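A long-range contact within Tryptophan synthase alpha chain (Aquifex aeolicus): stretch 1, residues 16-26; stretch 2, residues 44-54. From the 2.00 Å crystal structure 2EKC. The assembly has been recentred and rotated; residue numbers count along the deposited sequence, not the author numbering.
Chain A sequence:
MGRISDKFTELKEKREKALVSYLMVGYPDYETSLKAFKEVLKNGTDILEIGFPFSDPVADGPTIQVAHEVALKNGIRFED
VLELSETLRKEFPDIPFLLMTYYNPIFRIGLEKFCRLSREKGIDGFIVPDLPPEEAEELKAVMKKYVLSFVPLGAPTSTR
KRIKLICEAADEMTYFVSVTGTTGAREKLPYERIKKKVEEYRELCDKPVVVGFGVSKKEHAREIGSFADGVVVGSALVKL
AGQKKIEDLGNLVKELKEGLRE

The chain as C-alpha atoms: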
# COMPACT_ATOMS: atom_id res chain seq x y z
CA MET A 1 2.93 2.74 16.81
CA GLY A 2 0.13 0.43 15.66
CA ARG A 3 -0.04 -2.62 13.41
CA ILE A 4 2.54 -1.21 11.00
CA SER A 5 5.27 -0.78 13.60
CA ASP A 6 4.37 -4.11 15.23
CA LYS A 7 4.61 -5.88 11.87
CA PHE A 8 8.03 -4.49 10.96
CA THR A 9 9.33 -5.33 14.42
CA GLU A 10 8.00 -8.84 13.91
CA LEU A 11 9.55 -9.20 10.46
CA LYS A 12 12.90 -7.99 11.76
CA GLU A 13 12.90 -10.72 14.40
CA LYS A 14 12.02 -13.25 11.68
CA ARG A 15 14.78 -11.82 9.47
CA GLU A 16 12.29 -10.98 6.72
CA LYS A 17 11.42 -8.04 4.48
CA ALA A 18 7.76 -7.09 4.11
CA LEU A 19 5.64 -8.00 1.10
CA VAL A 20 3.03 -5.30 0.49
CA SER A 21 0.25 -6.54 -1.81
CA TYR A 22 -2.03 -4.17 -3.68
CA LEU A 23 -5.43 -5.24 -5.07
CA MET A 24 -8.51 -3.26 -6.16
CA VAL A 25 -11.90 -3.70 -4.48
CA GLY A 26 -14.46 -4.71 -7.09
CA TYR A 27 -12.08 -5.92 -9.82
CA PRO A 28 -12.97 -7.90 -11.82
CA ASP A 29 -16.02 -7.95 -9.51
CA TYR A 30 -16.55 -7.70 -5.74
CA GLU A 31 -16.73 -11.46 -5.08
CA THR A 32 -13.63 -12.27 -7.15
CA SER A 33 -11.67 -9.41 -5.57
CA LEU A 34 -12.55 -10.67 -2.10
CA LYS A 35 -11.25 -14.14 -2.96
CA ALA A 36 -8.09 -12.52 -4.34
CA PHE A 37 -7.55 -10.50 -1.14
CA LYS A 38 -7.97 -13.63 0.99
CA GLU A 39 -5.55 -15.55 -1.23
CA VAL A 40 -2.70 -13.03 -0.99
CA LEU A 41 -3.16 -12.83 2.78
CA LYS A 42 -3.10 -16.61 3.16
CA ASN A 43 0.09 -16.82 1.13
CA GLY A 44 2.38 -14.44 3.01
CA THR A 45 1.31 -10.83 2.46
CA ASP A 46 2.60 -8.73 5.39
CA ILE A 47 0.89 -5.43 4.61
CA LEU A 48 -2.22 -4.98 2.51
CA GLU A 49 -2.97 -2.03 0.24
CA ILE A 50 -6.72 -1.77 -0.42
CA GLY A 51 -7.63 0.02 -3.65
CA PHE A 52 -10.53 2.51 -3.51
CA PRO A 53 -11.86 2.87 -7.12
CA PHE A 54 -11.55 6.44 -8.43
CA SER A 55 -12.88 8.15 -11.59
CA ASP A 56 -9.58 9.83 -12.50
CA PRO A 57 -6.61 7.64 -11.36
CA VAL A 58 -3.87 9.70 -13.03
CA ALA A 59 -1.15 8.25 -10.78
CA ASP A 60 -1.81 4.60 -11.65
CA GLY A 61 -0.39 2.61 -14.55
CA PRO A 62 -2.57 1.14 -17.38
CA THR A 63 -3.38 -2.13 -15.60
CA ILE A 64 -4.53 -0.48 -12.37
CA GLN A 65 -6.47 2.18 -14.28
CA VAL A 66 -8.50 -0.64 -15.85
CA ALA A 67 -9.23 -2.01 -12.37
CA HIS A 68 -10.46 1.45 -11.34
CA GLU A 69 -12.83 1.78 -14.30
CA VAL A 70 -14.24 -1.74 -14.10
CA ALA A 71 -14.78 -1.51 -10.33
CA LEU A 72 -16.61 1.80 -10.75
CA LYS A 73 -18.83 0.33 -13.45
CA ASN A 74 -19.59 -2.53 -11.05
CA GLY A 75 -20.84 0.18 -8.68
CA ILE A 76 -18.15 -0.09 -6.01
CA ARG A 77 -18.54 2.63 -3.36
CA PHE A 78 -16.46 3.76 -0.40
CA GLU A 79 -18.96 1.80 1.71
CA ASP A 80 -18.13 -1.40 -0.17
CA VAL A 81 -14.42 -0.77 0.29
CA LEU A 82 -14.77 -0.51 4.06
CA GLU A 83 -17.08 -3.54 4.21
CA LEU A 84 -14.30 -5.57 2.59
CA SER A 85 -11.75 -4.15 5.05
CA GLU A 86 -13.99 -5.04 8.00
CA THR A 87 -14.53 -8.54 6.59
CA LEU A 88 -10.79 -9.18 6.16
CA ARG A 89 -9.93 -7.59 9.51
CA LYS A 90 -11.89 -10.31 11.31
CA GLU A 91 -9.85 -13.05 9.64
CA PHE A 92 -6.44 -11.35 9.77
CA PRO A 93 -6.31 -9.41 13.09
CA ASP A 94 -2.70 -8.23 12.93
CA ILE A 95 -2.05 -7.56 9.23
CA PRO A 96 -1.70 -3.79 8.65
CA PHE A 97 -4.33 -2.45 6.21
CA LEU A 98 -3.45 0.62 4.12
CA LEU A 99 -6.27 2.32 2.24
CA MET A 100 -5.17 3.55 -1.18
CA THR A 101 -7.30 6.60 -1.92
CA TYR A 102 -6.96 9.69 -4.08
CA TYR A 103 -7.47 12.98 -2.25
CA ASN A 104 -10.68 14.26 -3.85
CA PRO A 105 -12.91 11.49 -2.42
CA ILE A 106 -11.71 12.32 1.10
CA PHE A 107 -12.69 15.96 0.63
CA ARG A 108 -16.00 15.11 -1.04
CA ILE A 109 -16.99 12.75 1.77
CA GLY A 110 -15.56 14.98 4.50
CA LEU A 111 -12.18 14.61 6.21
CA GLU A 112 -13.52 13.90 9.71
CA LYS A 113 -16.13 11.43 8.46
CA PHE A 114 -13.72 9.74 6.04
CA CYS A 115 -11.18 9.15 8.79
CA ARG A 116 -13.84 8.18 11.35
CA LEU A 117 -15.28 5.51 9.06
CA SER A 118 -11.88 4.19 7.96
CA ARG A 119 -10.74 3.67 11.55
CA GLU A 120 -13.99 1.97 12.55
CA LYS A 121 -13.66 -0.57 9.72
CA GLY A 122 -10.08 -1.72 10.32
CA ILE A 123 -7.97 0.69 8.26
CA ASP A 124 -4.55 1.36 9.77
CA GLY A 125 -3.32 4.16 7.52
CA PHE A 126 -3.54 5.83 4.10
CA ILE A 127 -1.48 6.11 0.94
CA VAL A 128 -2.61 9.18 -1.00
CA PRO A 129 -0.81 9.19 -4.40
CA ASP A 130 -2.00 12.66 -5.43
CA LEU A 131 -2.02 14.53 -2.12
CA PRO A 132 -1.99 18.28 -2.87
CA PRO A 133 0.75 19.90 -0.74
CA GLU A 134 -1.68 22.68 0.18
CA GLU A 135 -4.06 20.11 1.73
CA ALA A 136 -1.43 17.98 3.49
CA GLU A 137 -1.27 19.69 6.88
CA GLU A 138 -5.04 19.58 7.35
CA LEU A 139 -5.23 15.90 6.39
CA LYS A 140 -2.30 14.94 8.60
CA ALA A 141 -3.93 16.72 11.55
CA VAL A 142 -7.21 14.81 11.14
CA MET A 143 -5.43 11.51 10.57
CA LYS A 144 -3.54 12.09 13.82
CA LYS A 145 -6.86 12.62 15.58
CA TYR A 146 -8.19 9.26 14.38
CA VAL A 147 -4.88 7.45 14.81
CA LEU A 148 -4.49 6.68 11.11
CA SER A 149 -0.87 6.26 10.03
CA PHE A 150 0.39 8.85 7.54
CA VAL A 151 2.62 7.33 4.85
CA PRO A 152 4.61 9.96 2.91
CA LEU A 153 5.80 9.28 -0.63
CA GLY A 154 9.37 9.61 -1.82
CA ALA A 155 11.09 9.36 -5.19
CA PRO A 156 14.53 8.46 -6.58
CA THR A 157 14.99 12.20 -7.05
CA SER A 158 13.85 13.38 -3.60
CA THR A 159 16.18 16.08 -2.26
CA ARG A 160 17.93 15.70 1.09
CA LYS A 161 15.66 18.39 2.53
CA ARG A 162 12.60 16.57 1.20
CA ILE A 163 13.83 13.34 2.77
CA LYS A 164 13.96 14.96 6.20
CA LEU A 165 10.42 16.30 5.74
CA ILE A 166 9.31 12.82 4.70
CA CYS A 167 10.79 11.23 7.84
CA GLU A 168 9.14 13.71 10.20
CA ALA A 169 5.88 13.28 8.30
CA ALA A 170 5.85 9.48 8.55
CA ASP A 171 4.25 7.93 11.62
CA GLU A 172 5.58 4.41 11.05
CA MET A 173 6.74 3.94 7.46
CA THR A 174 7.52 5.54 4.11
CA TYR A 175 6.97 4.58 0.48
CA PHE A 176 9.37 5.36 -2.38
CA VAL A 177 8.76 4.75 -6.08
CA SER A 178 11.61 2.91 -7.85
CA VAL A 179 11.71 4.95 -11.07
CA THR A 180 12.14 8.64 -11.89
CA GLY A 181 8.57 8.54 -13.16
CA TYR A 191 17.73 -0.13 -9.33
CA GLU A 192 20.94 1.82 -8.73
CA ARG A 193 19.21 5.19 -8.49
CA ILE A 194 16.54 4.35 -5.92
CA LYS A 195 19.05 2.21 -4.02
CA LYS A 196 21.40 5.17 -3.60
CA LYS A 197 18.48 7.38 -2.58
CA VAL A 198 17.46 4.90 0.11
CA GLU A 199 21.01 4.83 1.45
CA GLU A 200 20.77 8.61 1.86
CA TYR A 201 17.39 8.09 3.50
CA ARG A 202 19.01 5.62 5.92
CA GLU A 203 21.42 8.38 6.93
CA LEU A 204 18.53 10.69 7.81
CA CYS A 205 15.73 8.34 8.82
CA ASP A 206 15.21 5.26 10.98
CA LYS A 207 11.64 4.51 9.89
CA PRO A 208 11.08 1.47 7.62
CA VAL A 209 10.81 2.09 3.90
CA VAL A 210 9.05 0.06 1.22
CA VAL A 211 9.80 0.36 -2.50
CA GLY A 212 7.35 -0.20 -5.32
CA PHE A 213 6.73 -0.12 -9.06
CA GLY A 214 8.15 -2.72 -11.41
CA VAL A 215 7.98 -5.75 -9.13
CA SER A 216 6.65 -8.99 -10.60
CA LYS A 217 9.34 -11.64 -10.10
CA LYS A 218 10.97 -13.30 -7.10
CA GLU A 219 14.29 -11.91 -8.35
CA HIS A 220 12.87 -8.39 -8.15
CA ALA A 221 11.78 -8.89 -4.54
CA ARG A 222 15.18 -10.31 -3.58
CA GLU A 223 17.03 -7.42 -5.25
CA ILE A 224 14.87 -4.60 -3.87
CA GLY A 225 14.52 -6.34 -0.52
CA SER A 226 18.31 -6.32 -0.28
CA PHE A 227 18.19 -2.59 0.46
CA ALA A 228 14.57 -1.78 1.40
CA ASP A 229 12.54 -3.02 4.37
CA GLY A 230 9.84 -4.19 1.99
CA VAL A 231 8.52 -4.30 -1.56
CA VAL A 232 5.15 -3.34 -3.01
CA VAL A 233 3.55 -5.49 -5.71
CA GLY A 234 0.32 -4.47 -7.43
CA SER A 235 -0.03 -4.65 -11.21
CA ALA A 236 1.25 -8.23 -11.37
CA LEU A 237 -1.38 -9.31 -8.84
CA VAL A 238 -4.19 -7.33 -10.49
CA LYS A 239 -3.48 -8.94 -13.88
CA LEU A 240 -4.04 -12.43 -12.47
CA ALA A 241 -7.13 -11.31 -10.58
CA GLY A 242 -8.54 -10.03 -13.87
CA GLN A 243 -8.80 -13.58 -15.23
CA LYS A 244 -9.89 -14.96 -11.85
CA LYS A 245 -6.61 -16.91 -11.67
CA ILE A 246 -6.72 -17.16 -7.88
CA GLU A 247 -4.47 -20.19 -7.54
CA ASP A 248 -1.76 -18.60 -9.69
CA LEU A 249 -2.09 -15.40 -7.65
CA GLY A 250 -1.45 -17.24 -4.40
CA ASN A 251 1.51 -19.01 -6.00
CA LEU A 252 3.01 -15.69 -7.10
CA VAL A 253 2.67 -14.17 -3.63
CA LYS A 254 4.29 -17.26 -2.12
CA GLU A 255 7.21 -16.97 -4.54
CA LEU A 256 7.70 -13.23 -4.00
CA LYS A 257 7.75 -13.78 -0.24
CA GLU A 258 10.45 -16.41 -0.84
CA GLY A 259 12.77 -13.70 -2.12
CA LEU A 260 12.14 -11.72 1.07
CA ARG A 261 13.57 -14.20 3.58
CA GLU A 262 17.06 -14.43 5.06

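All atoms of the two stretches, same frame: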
# COMPACT_ATOMS: atom_id res chain seq x y z
N GLU A 16 13.02 -11.09 7.97
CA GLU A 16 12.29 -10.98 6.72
C GLU A 16 12.02 -9.54 6.31
O GLU A 16 12.05 -8.62 7.13
CB GLU A 16 10.94 -11.69 6.84
CG GLU A 16 11.01 -13.19 6.99
CD GLU A 16 9.63 -13.82 7.02
OE1 GLU A 16 8.69 -13.19 6.48
OE2 GLU A 16 9.49 -14.93 7.56
N LYS A 17 11.77 -9.35 5.02
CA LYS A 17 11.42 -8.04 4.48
C LYS A 17 9.92 -8.18 4.25
O LYS A 17 9.41 -9.28 4.04
CB LYS A 17 12.13 -7.77 3.15
CG LYS A 17 13.64 -7.91 3.21
CD LYS A 17 14.25 -7.08 4.33
CE LYS A 17 15.76 -7.25 4.36
NZ LYS A 17 16.37 -6.59 5.54
N ALA A 18 9.20 -7.06 4.29
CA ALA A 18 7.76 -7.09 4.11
C ALA A 18 7.31 -7.17 2.66
O ALA A 18 7.93 -6.60 1.77
CB ALA A 18 7.13 -5.87 4.76
N LEU A 19 6.23 -7.91 2.43
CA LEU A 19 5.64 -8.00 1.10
C LEU A 19 4.34 -7.21 1.24
O LEU A 19 3.48 -7.56 2.05
CB LEU A 19 5.31 -9.43 0.70
CG LEU A 19 4.42 -9.50 -0.56
CD1 LEU A 19 5.08 -8.75 -1.71
CD2 LEU A 19 4.15 -10.94 -0.94
N VAL A 20 4.22 -6.13 0.47
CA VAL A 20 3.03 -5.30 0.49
C VAL A 20 2.26 -5.62 -0.79
O VAL A 20 2.76 -5.38 -1.88
CB VAL A 20 3.41 -3.80 0.51
CG1 VAL A 20 2.16 -2.95 0.53
CG2 VAL A 20 4.28 -3.51 1.71
N SER A 21 1.06 -6.17 -0.65
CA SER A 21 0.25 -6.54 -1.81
C SER A 21 -0.88 -5.54 -2.04
O SER A 21 -1.60 -5.16 -1.11
CB SER A 21 -0.33 -7.94 -1.64
OG SER A 21 0.71 -8.89 -1.47
N TYR A 22 -1.03 -5.14 -3.29
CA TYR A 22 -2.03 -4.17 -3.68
C TYR A 22 -3.05 -4.77 -4.65
O TYR A 22 -2.69 -5.27 -5.72
CB TYR A 22 -1.30 -2.96 -4.30
CG TYR A 22 -2.14 -1.85 -4.90
CD1 TYR A 22 -3.38 -1.50 -4.37
CD2 TYR A 22 -1.65 -1.11 -5.98
CE1 TYR A 22 -4.12 -0.45 -4.91
CE2 TYR A 22 -2.38 -0.05 -6.52
CZ TYR A 22 -3.61 0.27 -5.99
OH TYR A 22 -4.33 1.31 -6.54
N LEU A 23 -4.33 -4.73 -4.25
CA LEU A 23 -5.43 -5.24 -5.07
C LEU A 23 -6.55 -4.20 -5.04
O LEU A 23 -6.62 -3.39 -4.11
CB LEU A 23 -5.96 -6.58 -4.53
CG LEU A 23 -5.14 -7.85 -4.78
CD1 LEU A 23 -5.77 -9.02 -4.04
CD2 LEU A 23 -5.09 -8.13 -6.28
N MET A 24 -7.41 -4.22 -6.05
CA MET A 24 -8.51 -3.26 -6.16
C MET A 24 -9.85 -3.88 -5.76
O MET A 24 -10.21 -4.95 -6.24
CB MET A 24 -8.60 -2.74 -7.60
CG MET A 24 -9.71 -1.72 -7.83
SD MET A 24 -9.31 -0.11 -7.12
CE MET A 24 -7.94 0.34 -8.15
N VAL A 25 -10.59 -3.20 -4.90
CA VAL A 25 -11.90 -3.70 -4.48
C VAL A 25 -12.85 -3.61 -5.66
O VAL A 25 -12.98 -2.55 -6.27
CB VAL A 25 -12.51 -2.87 -3.33
CG1 VAL A 25 -13.90 -3.42 -3.00
CG2 VAL A 25 -11.61 -2.92 -2.10
N GLY A 26 -13.51 -4.72 -5.99
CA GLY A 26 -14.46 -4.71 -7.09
C GLY A 26 -13.93 -5.13 -8.45
O GLY A 26 -14.68 -5.13 -9.42
N GLY A 44 1.20 -15.18 2.57
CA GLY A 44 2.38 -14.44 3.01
C GLY A 44 2.42 -12.93 2.96
O GLY A 44 3.45 -12.35 3.29
N THR A 45 1.34 -12.29 2.53
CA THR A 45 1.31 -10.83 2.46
C THR A 45 1.44 -10.27 3.89
O THR A 45 0.73 -10.69 4.80
CB THR A 45 -0.00 -10.33 1.81
OG1 THR A 45 0.01 -10.65 0.41
CG2 THR A 45 -0.16 -8.84 1.98
N ASP A 46 2.37 -9.33 4.07
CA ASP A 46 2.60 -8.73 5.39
C ASP A 46 1.82 -7.45 5.61
O ASP A 46 1.41 -7.15 6.74
CB ASP A 46 4.09 -8.45 5.56
CG ASP A 46 4.92 -9.71 5.48
OD1 ASP A 46 4.75 -10.56 6.38
OD2 ASP A 46 5.72 -9.85 4.53
N ILE A 47 1.62 -6.69 4.54
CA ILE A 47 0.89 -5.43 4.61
C ILE A 47 -0.00 -5.36 3.39
O ILE A 47 0.45 -5.59 2.26
CB ILE A 47 1.85 -4.22 4.60
CG1 ILE A 47 2.73 -4.24 5.85
CG2 ILE A 47 1.06 -2.91 4.51
CD1 ILE A 47 3.83 -3.19 5.84
N LEU A 48 -1.27 -5.04 3.61
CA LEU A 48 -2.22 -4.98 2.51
C LEU A 48 -2.56 -3.56 2.08
O LEU A 48 -2.76 -2.68 2.92
CB LEU A 48 -3.51 -5.69 2.93
CG LEU A 48 -4.58 -5.89 1.86
CD1 LEU A 48 -4.05 -6.85 0.80
CD2 LEU A 48 -5.86 -6.44 2.49
N GLU A 49 -2.58 -3.33 0.77
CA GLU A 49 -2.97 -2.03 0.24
C GLU A 49 -4.33 -2.28 -0.41
O GLU A 49 -4.43 -3.09 -1.35
CB GLU A 49 -2.00 -1.50 -0.81
CG GLU A 49 -0.58 -1.29 -0.34
CD GLU A 49 0.23 -0.46 -1.32
OE1 GLU A 49 -0.01 -0.59 -2.54
OE2 GLU A 49 1.11 0.31 -0.88
N ILE A 50 -5.36 -1.61 0.08
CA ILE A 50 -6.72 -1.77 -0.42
C ILE A 50 -7.07 -0.64 -1.38
O ILE A 50 -7.15 0.52 -0.98
CB ILE A 50 -7.72 -1.77 0.76
CG1 ILE A 50 -7.32 -2.86 1.76
CG2 ILE A 50 -9.13 -2.00 0.25
CD1 ILE A 50 -8.22 -2.95 3.01
N GLY A 51 -7.30 -0.99 -2.65
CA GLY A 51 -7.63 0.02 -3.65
C GLY A 51 -9.06 0.51 -3.63
O GLY A 51 -10.00 -0.28 -3.70
N PHE A 52 -9.22 1.83 -3.54
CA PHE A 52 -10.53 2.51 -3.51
C PHE A 52 -10.73 3.08 -4.92
O PHE A 52 -10.12 4.08 -5.29
CB PHE A 52 -10.46 3.62 -2.45
CG PHE A 52 -11.68 4.52 -2.38
CD1 PHE A 52 -12.88 4.17 -2.99
CD2 PHE A 52 -11.62 5.72 -1.67
CE1 PHE A 52 -14.01 4.99 -2.88
CE2 PHE A 52 -12.74 6.55 -1.55
CZ PHE A 52 -13.94 6.19 -2.16
N PRO A 53 -11.59 2.43 -5.74
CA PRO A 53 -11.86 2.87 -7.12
C PRO A 53 -12.12 4.37 -7.26
O PRO A 53 -12.94 4.94 -6.54
CB PRO A 53 -13.08 2.04 -7.51
CG PRO A 53 -12.89 0.78 -6.71
CD PRO A 53 -12.49 1.33 -5.36
N PHE A 54 -11.42 5.01 -8.20
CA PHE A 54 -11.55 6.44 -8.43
C PHE A 54 -11.77 6.74 -9.92
O PHE A 54 -11.23 6.05 -10.79
CB PHE A 54 -10.30 7.17 -7.91
CG PHE A 54 -10.38 8.67 -8.01
CD1 PHE A 54 -11.46 9.35 -7.47
CD2 PHE A 54 -9.36 9.39 -8.62
CE1 PHE A 54 -11.53 10.75 -7.55
CE2 PHE A 54 -9.42 10.79 -8.70
CZ PHE A 54 -10.51 11.46 -8.16

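What are the strongest polar links that side chains make between the two stretches? Those that involve side chains gather where the pairing begins. Asp-46 points its side chain toward the first stretch, and its OD2 accepts a hydrogen bond from the backbone N of Leu-19 at 2.9 Å. The same two residues are joined a second time through the backbone, since Asp-46 N donates to Leu-19 O, also at 2.9 Å. In this way the carboxylate takes the place of a backbone acceptor just ahead of the strand of the second stretch. Close by, Ser-21 OG donates to Thr-45 OG1 at 2.7 Å, the shortest of the hydrogen bonds across this contact. Both hydroxyls are buried, so the bond pays part of the cost of removing them from water.

How do the backbones continue from there? Strand 18-24 and the strand that begins at Ile-47 run parallel, with only 18° between their directions and an axial approach of 4.7 Å. In a parallel pair, one residue bonds on both sides of its opposite number, and here Ser-21 and Leu-23 do so. Leu-19 O receives Ile-47 N at 3.2 Å, in addition to the bond from Asp-46. Ser-21 N then donates to Ile-47 O at 3.0 Å, while Ser-21 O accepts from Glu-49 N at 2.8 Å. Leu-23 repeats the pattern, with a weak bond from Leu-23 N to Glu-49 O at 3.3 Å and a firmer one from Gly-51 N to Leu-23 O at 2.9 Å. The ladder closes with Val-25 N donating to Gly-51 O at 3.2 Å. Between these rungs, Val-20 CA lies 3.1 Å from Ile-47 O, a CA-H...O contact that uses an acceptor already engaged by Ser-21.

Which side chains meet on the face that carries Val-20, Tyr-22 and Met-24? Their partners in register are Ile-47, Glu-49 and Gly-51. Val-20 CG2 packs 3.8 Å from Ile-47 CB, and Val-20 CG1 sits 3.3 Å from Glu-49 CG, so the aliphatic part of the glutamate serves as a packing surface. Glu-49 OE1 comes within 3.2 Å of Tyr-22 CB. Gly-51 leaves room for its neighbours: its CA approaches the edge of the Tyr-22 ring, 3.8 Å from Tyr-22 CE1, and a CB on it would clash with Met-24 SD. That sulfur instead rests 3.5 Å from Gly-51 O.

What packs on the other face and beyond the ladder? Ser-21, Leu-23, Leu-48 and Ile-50 point to the opposite side of the sheet. There the end of Leu-48 turns back, bringing Leu-48 CD1 to 3.5 Å from Ser-21 O. Past strand 18-24, Val-25 CG2 meets Ile-50 CG2 at 3.5 Å, an apolar contact between two buried residues. The Pro-53 ring extends the packing further, with Pro-53 CG 3.7 Å from Met-24 SD and 3.4 Å from Val-25 O, a buried carbonyl oxygen that has no hydrogen-bond partner.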